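Local coordinates for pilin (Clostridioides difficile, PDB 6T8S), which serves as the major pilin, the subunit from which type IV pili of this bacterium are probably built, at residues S24-A29 with T48-L53; V90-A95 with N120-N125. All coordinates share one frame; numbering follows the deposited sequence.

In the fold
Both interactions tie a loop to a regular element of the pilin fold, but at sites on opposite sides of the chain's centre, with nearest atoms about 13 Å apart. Interaction 1 holds the loop that follows helix 9-37 against that helix. It is wholly buried and its side chains meet only by aliphatic groups, suiting a place where helix, loop and sheet converge. Interaction 2 brings together the junction of strand 90-92 with helix 94-104 and the loop that precedes strand 128-138. Its leucine pair is buried, while its outer part consists of oxygen-rich groups near solvent. Strand 128-138 is common ground: its side chains touch V26 in interaction 1 and L92 and L122 in interaction 2.

Interaction 1. Residues S24-A29 with T48-L53; sequences SSVKSA and TGLSVL
L50 and L53, from the loop that follows helix 9-37, pack onto V26 and A29 of that helix. By its place between the long N-terminal helix and the first strand, this loop corresponds to the αβ-loop of type IV pilins. Ahead of the leucines, G49 takes up a positive phi of 96° with psi near 180°, a shape that glycine tolerates because a CB would press on the carbonyl oxygen before it. Its backbone is hydrogen-bonded to Y70 of strand 70-75 and its carbonyl O to the T43 hydroxyl, tying the chain ahead of the leucines to both.

L50 then sends one methyl across V26 at about a right angle, L50 CD1 lying 3.8 Å from V26 CG2. The chain next turns back on itself, closed by L53 N hydrogen-bonding to L50 O at 2.9 Å, and this brings the second leucine to the same face of the helix. L53 CD1 rests against V26 CG1 at 3.9 Å and against A29 CB at 4.1 Å, bridging two residues one helical turn apart. L53 CD2 lies over the backbone, 4.1 Å from A29 O. V26 serves both leucines by splitting its branches: with CG1 anti to the backbone N (chi1 171°), CG1 faces L53 and CG2 faces L50. The short side chain of A29 lets the loop come close.

L50 and L53 also touch L72 of the sheet, and V26 touches L137. The side chains meet by methyl groups alone and L53 also rests on helix carbonyl oxygens, so the contact depends on shape and water exclusion rather than directional bonds.

Interaction 2. Residues V90-A95 with N120-N125; sequences VTLTEA and NPLTSN
The carboxylate of E94 presents one face to the backbone carbonyl of N125, whose oxygen stands almost directly above the carbon, with N125 O to E94 CD at 3.4 Å. N125 OD1 lies obliquely above the same face near E94 OE1, 3.9 Å away; the two flat groups are steeply tilted, their planes about 66° apart. This is the outer part of a join in the pilin head between the start of helix 94-104 and the loop leading into strand 128-138.

The helix start is a capping box: T93 at the N-cap holds a backbone N of the first turn with its hydroxyl, and the side chain of Q96 bonds back to T93 N. Threonine suits that position because its hydroxyl is only one bond from CB. E94 follows directly; its CG is anti to its own carbonyl carbon (chi1 -67°) and the chain runs extended beyond, carrying the carboxylate alongside N125. With oxygens facing oxygens, the pairing offers no hydrogen bond of its own, and K127, which touches E94, may offset some of the negative charge. An acid near a helix N-terminus also probably gains from the helix dipole.

Beneath this polar layer L92 and L122 meet by their CD1 methyls, 4.4 Å apart, a loose touch. Both leucines also pack on V128 in a buried position that suits large aliphatic residues, and both touch S97 of the helix; L92 is backbone hydrogen-bonded to V128.

The loop holds its own shape through an ST turn: N125 N donates to T123 OG1 at 3.2 Å, with an N-H...O angle of 147°, while that same hydroxyl oxygen is hydrogen-bonded to T126 OG1.

Interaction 1. Residues S24-A29 with T48-L53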
loop_
_atom_site.group_PDB
_atom_site.type_symbol
_atom_site.label_atom_id
_atom_site.label_comp_id
_atom_site.label_asym_id
_atom_site.label_seq_id
_atom_site.Cartn_x
_atom_site.Cartn_y
_atom_site.Cartn_z
ATOM N N SER A 24 0.434 -3.545 7.912
ATOM C CA SER A 24 1.166 -3.718 9.189
ATOM C C SER A 24 2.233 -4.814 9.063
ATOM O O SER A 24 3.395 -4.567 9.476
ATOM C CB SER A 24 0.211 -4.013 10.317
ATOM O OG SER A 24 0.925 -4.058 11.529
ATOM N N SER A 25 1.864 -5.973 8.517
ATOM C CA SER A 25 2.762 -7.137 8.314
ATOM C C SER A 25 3.901 -6.758 7.358
ATOM O O SER A 25 5.056 -7.088 7.634
ATOM C CB SER A 25 1.991 -8.336 7.833
ATOM O OG SER A 25 1.128 -8.838 8.852
ATOM N N VAL A 26 3.579 -6.110 6.244
ATOM C CA VAL A 26 4.595 -5.722 5.226
ATOM C C VAL A 26 5.519 -4.663 5.838
ATOM O O VAL A 26 6.739 -4.724 5.577
ATOM C CB VAL A 26 3.932 -5.225 3.928
ATOM C CG1 VAL A 26 4.955 -4.620 2.980
ATOM C CG2 VAL A 26 3.164 -6.340 3.251
ATOM N N LYS A 27 4.971 -3.712 6.593
ATOM C CA LYS A 27 5.774 -2.619 7.193
ATOM C C LYS A 27 6.831 -3.224 8.132
ATOM O O LYS A 27 7.984 -2.762 8.094
ATOM C CB LYS A 27 4.897 -1.606 7.930
ATOM C CG LYS A 27 5.673 -0.462 8.560
ATOM C CD LYS A 27 4.829 0.695 9.004
ATOM C CE LYS A 27 5.645 1.722 9.757
ATOM N NZ LYS A 27 4.768 2.656 10.488
ATOM N N SER A 28 6.452 -4.181 8.978
ATOM C CA SER A 28 7.375 -4.815 9.958
ATOM C C SER A 28 8.505 -5.544 9.215
ATOM O O SER A 28 9.709 -5.359 9.572
ATOM C CB SER A 28 6.623 -5.742 10.886
ATOM O OG SER A 28 7.458 -6.120 11.967
ATOM N N ALA A 29 8.153 -6.315 8.187
ATOM C CA ALA A 29 9.114 -7.064 7.347
ATOM C C ALA A 29 10.043 -6.074 6.634
ATOM O O ALA A 29 11.272 -6.355 6.554
ATOM C CB ALA A 29 8.384 -7.954 6.370
ATOM N N THR A 48 5.781 -7.301 -10.362
ATOM C CA THR A 48 4.843 -7.007 -9.254
ATOM C C THR A 48 5.182 -7.951 -8.092
ATOM O O THR A 48 6.043 -8.839 -8.275
ATOM C CB THR A 48 3.392 -7.105 -9.738
ATOM O OG1 THR A 48 3.092 -8.461 -10.064
ATOM C CG2 THR A 48 3.123 -6.246 -10.954
ATOM N N GLY A 49 4.546 -7.749 -6.935
ATOM C CA GLY A 49 4.614 -8.704 -5.814
ATOM C C GLY A 49 5.675 -8.334 -4.786
ATOM O O GLY A 49 6.412 -7.362 -4.986
ATOM N N LEU A 50 5.714 -9.093 -3.693
ATOM C CA LEU A 50 6.492 -8.771 -2.468
ATOM C C LEU A 50 7.569 -9.832 -2.222
ATOM O O LEU A 50 8.072 -9.910 -1.085
ATOM C CB LEU A 50 5.502 -8.716 -1.301
ATOM C CG LEU A 50 4.423 -7.646 -1.432
ATOM C CD1 LEU A 50 3.421 -7.732 -0.296
ATOM C CD2 LEU A 50 5.049 -6.263 -1.509
ATOM N N SER A 51 7.982 -10.589 -3.240
ATOM C CA SER A 51 8.973 -11.683 -3.056
ATOM C C SER A 51 10.319 -11.133 -2.542
ATOM O O SER A 51 11.072 -11.929 -1.912
ATOM C CB SER A 51 9.112 -12.512 -4.321
ATOM O OG SER A 51 9.787 -11.754 -5.300
ATOM N N VAL A 52 10.621 -9.838 -2.737
ATOM C CA VAL A 52 11.833 -9.182 -2.153
ATOM C C VAL A 52 11.851 -9.391 -0.623
ATOM O O VAL A 52 12.961 -9.503 -0.048
ATOM C CB VAL A 52 11.916 -7.687 -2.530
ATOM C CG1 VAL A 52 10.785 -6.874 -1.924
ATOM C CG2 VAL A 52 13.260 -7.072 -2.166
ATOM N N LEU A 53 10.685 -9.491 0.021
ATOM C CA LEU A 53 10.583 -9.673 1.505
ATOM C C LEU A 53 10.428 -11.146 1.905
ATOM O O LEU A 53 10.150 -11.392 3.104
ATOM C CB LEU A 53 9.390 -8.868 2.023
ATOM C CG LEU A 53 9.451 -7.352 1.864
ATOM C CD1 LEU A 53 8.198 -6.726 2.447
ATOM C CD2 LEU A 53 10.681 -6.760 2.531
#

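Interaction 2. Residues V90-A95 with N120-N125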
loop_
_atom_site.group_PDB
_atom_site.type_symbol
_atom_site.label_atom_id
_atom_site.label_comp_id
_atom_site.label_asym_id
_atom_site.label_seq_id
_atom_site.Cartn_x
_atom_site.Cartn_y
_atom_site.Cartn_z
ATOM N N VAL A 90 -7.613 -0.369 -7.011
ATOM C CA VAL A 90 -8.494 -0.530 -5.821
ATOM C C VAL A 90 -9.858 0.079 -6.129
ATOM O O VAL A 90 -9.954 0.975 -7.004
ATOM C CB VAL A 90 -7.881 0.099 -4.561
ATOM C CG1 VAL A 90 -6.448 -0.351 -4.351
ATOM C CG2 VAL A 90 -7.991 1.610 -4.549
ATOM N N THR A 91 -10.873 -0.363 -5.393
ATOM C CA THR A 91 -12.186 0.308 -5.344
ATOM C C THR A 91 -12.479 0.681 -3.885
ATOM O O THR A 91 -12.380 -0.205 -3.020
ATOM C CB THR A 91 -13.257 -0.561 -6.012
ATOM O OG1 THR A 91 -12.866 -0.705 -7.379
ATOM C CG2 THR A 91 -14.636 0.054 -5.936
ATOM N N LEU A 92 -12.812 1.948 -3.652
ATOM C CA LEU A 92 -13.154 2.502 -2.316
ATOM C C LEU A 92 -14.412 3.359 -2.424
ATOM O O LEU A 92 -14.436 4.317 -3.231
ATOM C CB LEU A 92 -11.981 3.330 -1.775
ATOM C CG LEU A 92 -10.698 2.550 -1.482
ATOM C CD1 LEU A 92 -9.537 3.496 -1.200
ATOM C CD2 LEU A 92 -10.910 1.592 -0.314
ATOM N N THR A 93 -15.411 3.044 -1.609
ATOM C CA THR A 93 -16.492 3.990 -1.245
ATOM C C THR A 93 -15.913 5.095 -0.353
ATOM O O THR A 93 -14.786 4.928 0.170
ATOM C CB THR A 93 -17.634 3.243 -0.556
ATOM O OG1 THR A 93 -17.136 2.836 0.722
ATOM C CG2 THR A 93 -18.127 2.062 -1.366
ATOM N N GLU A 94 -16.665 6.178 -0.150
ATOM C CA GLU A 94 -16.287 7.257 0.792
ATOM C C GLU A 94 -16.136 6.667 2.199
ATOM O O GLU A 94 -15.151 7.014 2.884
ATOM C CB GLU A 94 -17.331 8.372 0.775
ATOM C CG GLU A 94 -17.371 9.122 -0.543
ATOM C CD GLU A 94 -18.252 10.361 -0.548
ATOM O OE1 GLU A 94 -18.506 10.924 0.541
ATOM O OE2 GLU A 94 -18.682 10.757 -1.646
ATOM N N ALA A 95 -17.049 5.779 2.606
ATOM C CA ALA A 95 -17.018 5.149 3.948
ATOM C C ALA A 95 -15.734 4.314 4.096
ATOM O O ALA A 95 -15.138 4.333 5.198
ATOM C CB ALA A 95 -18.259 4.325 4.186
ATOM N N ASN A 120 -1.864 13.589 -4.879
ATOM C CA ASN A 120 -3.072 14.069 -4.153
ATOM C C ASN A 120 -3.370 13.092 -3.011
ATOM O O ASN A 120 -3.542 11.896 -3.235
ATOM C CB ASN A 120 -4.297 14.267 -5.062
ATOM C CG ASN A 120 -4.460 15.668 -5.647
ATOM O OD1 ASN A 120 -3.732 16.616 -5.330
ATOM N ND2 ASN A 120 -5.441 15.824 -6.521
ATOM N N PRO A 121 -3.416 13.560 -1.749
ATOM C CA PRO A 121 -3.739 12.666 -0.636
ATOM C C PRO A 121 -5.193 12.174 -0.697
ATOM O O PRO A 121 -6.069 12.947 -1.067
ATOM C CB PRO A 121 -3.514 13.525 0.616
ATOM C CG PRO A 121 -3.579 14.962 0.138
ATOM C CD PRO A 121 -3.140 14.936 -1.310
ATOM N N LEU A 122 -5.428 10.907 -0.346
ATOM C CA LEU A 122 -6.805 10.402 -0.128
ATOM C C LEU A 122 -7.458 11.280 0.945
ATOM O O LEU A 122 -6.764 11.637 1.903
ATOM C CB LEU A 122 -6.755 8.932 0.315
ATOM C CG LEU A 122 -8.100 8.196 0.356
ATOM C CD1 LEU A 122 -8.597 7.837 -1.033
ATOM C CD2 LEU A 122 -7.996 6.927 1.194
ATOM N N THR A 123 -8.744 11.606 0.794
ATOM C CA THR A 123 -9.552 12.287 1.833
ATOM C C THR A 123 -10.689 11.369 2.289
ATOM O O THR A 123 -11.000 10.370 1.593
ATOM C CB THR A 123 -10.116 13.632 1.352
ATOM O OG1 THR A 123 -11.300 13.374 0.594
ATOM C CG2 THR A 123 -9.120 14.418 0.526
ATOM N N SER A 124 -11.338 11.744 3.388
ATOM C CA SER A 124 -12.458 10.976 3.981
ATOM C C SER A 124 -13.688 11.025 3.057
ATOM O O SER A 124 -14.598 10.223 3.266
ATOM C CB SER A 124 -12.751 11.471 5.368
ATOM O OG SER A 124 -13.162 12.817 5.321
ATOM N N ASN A 125 -13.707 11.907 2.052
ATOM C CA ASN A 125 -14.822 12.025 1.070
ATOM C C ASN A 125 -14.426 11.476 -0.308
ATOM O O ASN A 125 -15.226 11.646 -1.243
ATOM C CB ASN A 125 -15.271 13.482 0.902
ATOM C CG ASN A 125 -15.827 14.060 2.182
ATOM O OD1 ASN A 125 -16.554 13.389 2.903
ATOM N ND2 ASN A 125 -15.479 15.299 2.483
#